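Local coordinates for crispr-associated endoribonuclease CAS2 (Thermococcus onnurineus, PDB 5G4D), which belongs to the Cas2 family of the CRISPR-Cas adaptation machinery, forms a homodimer that joins Cas1, and probably acts as a metal-dependent endoribonuclease, at the interface of chains A and B. Coordinates in Å, arbitrary orientation; residue numbers count along the deposited sequence, not the author numbering. Chains: chain A/B, Crispr-associated endoribonuclease CAS2.

The interface of chains A and B. Residues chain A 56, 61-65; chain B 32, 75-77.
A:Val63 and B:Leu77 pair through both backbone N-H and C=O groups, A:Val63 N reaching B:Leu77 O at 2.9 Å and B:Leu77 N returning to A:Val63 O at 2.8 Å. Two residues on, A:Ile65 and B:Glu75 repeat the exchange in both directions. Four main-chain bonds thus stitch an antiparallel ladder, with A:Val64 opposite B:Val76 between the bonded pairs.

On one face, B:Leu77 is the hub. Its CB meets A:Val63 CB and the CD1 tip of A:Ile56, whose side chain crosses it roughly at a right angle. Further out, B:Leu77 CD1 touches A:Ile65 CD1 at 4.0 Å; CG lies anti to the carbonyl carbon (chi1 -49°), which sends the branch toward that isoleucine.

At the opposite face, the B:Gln32 amide nitrogen NE2 hydrogen-bonds the A:Ser62 hydroxyl OG at 2.9 Å. Water 1 bridges the same two atoms. The B:Gln32 chain is extended beyond CG (chi2 171°), which carries its amide across to the serine, and A:Val64 CG2 packs 3.8 Å from NE2.

In the fold, strand 73-78 of chain B adds to the edge of chain A's sheet beside strand 62-68, its leucine facing helix 42-55; the two-fold repeats this swap, tying the Cas2 homodimer together.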
ATOM      1  N   ILE A  56      11.337   9.273  10.855  1.00 22.74           N
ATOM      2  CA  ILE A  56      10.218   8.744  11.607  1.00 26.18           C
ATOM      3  C   ILE A  56      10.600   8.579  13.071  1.00 26.02           C
ATOM      4  O   ILE A  56      11.776   8.569  13.446  1.00 25.58           O
ATOM      5  CB  ILE A  56       9.704   7.408  11.021  1.00 24.33           C
ATOM      6  CG1 ILE A  56      10.740   6.291  11.201  1.00 25.11           C
ATOM      7  CG2 ILE A  56       9.339   7.593   9.556  1.00 19.78           C
ATOM      8  CD1 ILE A  56      10.217   4.897  10.873  1.00 22.79           C
ATOM      9  N   ASP A  61       5.488   5.553  14.502  1.00 25.04           N
ATOM     10  CA  ASP A  61       5.188   5.466  13.083  1.00 24.65           C
ATOM     11  C   ASP A  61       5.429   4.056  12.559  1.00 23.90           C
ATOM     12  O   ASP A  61       6.141   3.251  13.166  1.00 23.61           O
ATOM     13  CB  ASP A  61       6.042   6.470  12.311  1.00 21.92           C
ATOM     14  CG  ASP A  61       5.911   7.882  12.855  1.00 25.46           C
ATOM     15  OD1 ASP A  61       4.811   8.231  13.342  1.00 23.85           O
ATOM     16  OD2 ASP A  61       6.899   8.649  12.788  1.00 23.54           O
ATOM     17  N   SER A  62       4.814   3.753  11.417  1.00 20.03           N
ATOM     18  CA  SER A  62       5.041   2.461  10.784  1.00 23.37           C
ATOM     19  C   SER A  62       5.182   2.633   9.280  1.00 21.51           C
ATOM     20  O   SER A  62       4.342   3.266   8.634  1.00 19.56           O
ATOM     21  CB  SER A  62       3.913   1.475  11.106  1.00 24.83           C
ATOM     22  OG  SER A  62       2.724   1.791  10.404  1.00 35.76           O
ATOM     23  N   VAL A  63       6.250   2.068   8.732  1.00 18.86           N
ATOM     24  CA  VAL A  63       6.480   2.014   7.295  1.00 19.19           C
ATOM     25  C   VAL A  63       6.594   0.546   6.914  1.00 18.17           C
ATOM     26  O   VAL A  63       7.327  -0.207   7.563  1.00 18.43           O
ATOM     27  CB  VAL A  63       7.753   2.777   6.880  1.00 18.32           C
ATOM     28  CG1 VAL A  63       7.889   2.779   5.372  1.00 17.67           C
ATOM     29  CG2 VAL A  63       7.766   4.202   7.442  1.00 18.30           C
ATOM     30  N   VAL A  64       5.847   0.130   5.898  1.00 14.34           N
ATOM     31  CA  VAL A  64       5.936  -1.228   5.363  1.00 15.95           C
ATOM     32  C   VAL A  64       6.494  -1.131   3.953  1.00 14.25           C
ATOM     33  O   VAL A  64       5.947  -0.411   3.109  1.00 12.44           O
ATOM     34  CB  VAL A  64       4.579  -1.948   5.373  1.00 17.39           C
ATOM     35  CG1 VAL A  64       4.702  -3.323   4.704  1.00 16.65           C
ATOM     36  CG2 VAL A  64       4.070  -2.097   6.795  1.00 19.05           C
ATOM     37  N   ILE A  65       7.592  -1.836   3.705  1.00 14.17           N
ATOM     38  CA  ILE A  65       8.241  -1.862   2.400  1.00 14.55           C
ATOM     39  C   ILE A  65       8.057  -3.263   1.827  1.00 15.55           C
ATOM     40  O   ILE A  65       8.762  -4.209   2.217  1.00 15.63           O
ATOM     41  CB  ILE A  65       9.726  -1.486   2.495  1.00 15.58           C
ATOM     42  CG1 ILE A  65       9.867  -0.133   3.200  1.00 16.52           C
ATOM     43  CG2 ILE A  65      10.356  -1.473   1.106  1.00 17.28           C
ATOM     44  CD1 ILE A  65      11.315   0.265   3.460  1.00 20.51           C
TER
ATOM     45  N   GLN B  32      -2.286  -1.459   8.102  1.00 20.61           N
ATOM     46  CA  GLN B  32      -2.205  -0.155   8.753  1.00 22.58           C
ATOM     47  C   GLN B  32      -3.303   0.687   8.126  1.00 23.67           C
ATOM     48  O   GLN B  32      -4.150   0.168   7.390  1.00 22.51           O
ATOM     49  CB  GLN B  32      -0.823   0.479   8.597  1.00 25.41           C
ATOM     50  CG  GLN B  32      -0.309   0.476   7.172  1.00 25.41           C
ATOM     51  CD  GLN B  32       0.962   1.296   6.998  1.00 25.13           C
ATOM     52  OE1 GLN B  32       0.999   2.231   6.195  1.00 23.32           O
ATOM     53  NE2 GLN B  32       2.008   0.950   7.748  1.00 23.96           N
ATOM     54  N   GLU B  75       9.670  -5.525   4.667  1.00 20.09           N
ATOM     55  CA  GLU B  75      10.405  -5.026   5.822  1.00 18.45           C
ATOM     56  C   GLU B  75       9.580  -3.931   6.476  1.00 20.66           C
ATOM     57  O   GLU B  75       9.018  -3.081   5.785  1.00 19.20           O
ATOM     58  CB  GLU B  75      11.774  -4.477   5.422  1.00 21.31           C
ATOM     59  CG  GLU B  75      12.466  -3.736   6.554  1.00 24.51           C
ATOM     60  CD  GLU B  75      13.970  -3.654   6.391  1.00 28.12           C
ATOM     61  OE1 GLU B  75      14.482  -3.911   5.275  1.00 26.24           O
ATOM     62  OE2 GLU B  75      14.642  -3.341   7.402  1.00 29.09           O
ATOM     63  N   VAL B  76       9.499  -3.956   7.803  1.00 20.47           N
ATOM     64  CA  VAL B  76       8.750  -2.967   8.565  1.00 21.37           C
ATOM     65  C   VAL B  76       9.742  -2.057   9.272  1.00 23.71           C
ATOM     66  O   VAL B  76      10.674  -2.538   9.928  1.00 24.65           O
ATOM     67  CB  VAL B  76       7.798  -3.628   9.575  1.00 22.46           C
ATOM     68  CG1 VAL B  76       7.011  -2.569  10.338  1.00 27.25           C
ATOM     69  CG2 VAL B  76       6.860  -4.584   8.865  1.00 25.43           C
ATOM     70  N   LEU B  77       9.554  -0.749   9.118  1.00 22.71           N
ATOM     71  CA  LEU B  77      10.292   0.249   9.875  1.00 20.06           C
ATOM     72  C   LEU B  77       9.369   0.808  10.947  1.00 23.94           C
ATOM     73  O   LEU B  77       8.238   1.195  10.647  1.00 27.30           O
ATOM     74  CB  LEU B  77      10.796   1.382   8.978  1.00 23.59           C
ATOM     75  CG  LEU B  77      11.518   0.986   7.691  1.00 22.21           C
ATOM     76  CD1 LEU B  77      12.025   2.207   6.927  1.00 22.42           C
ATOM     77  CD2 LEU B  77      12.663   0.035   8.000  1.00 24.34           C
TER
HETATM   78  O   HOH W   1       2.108  -1.288  10.032  1.00 36.20           O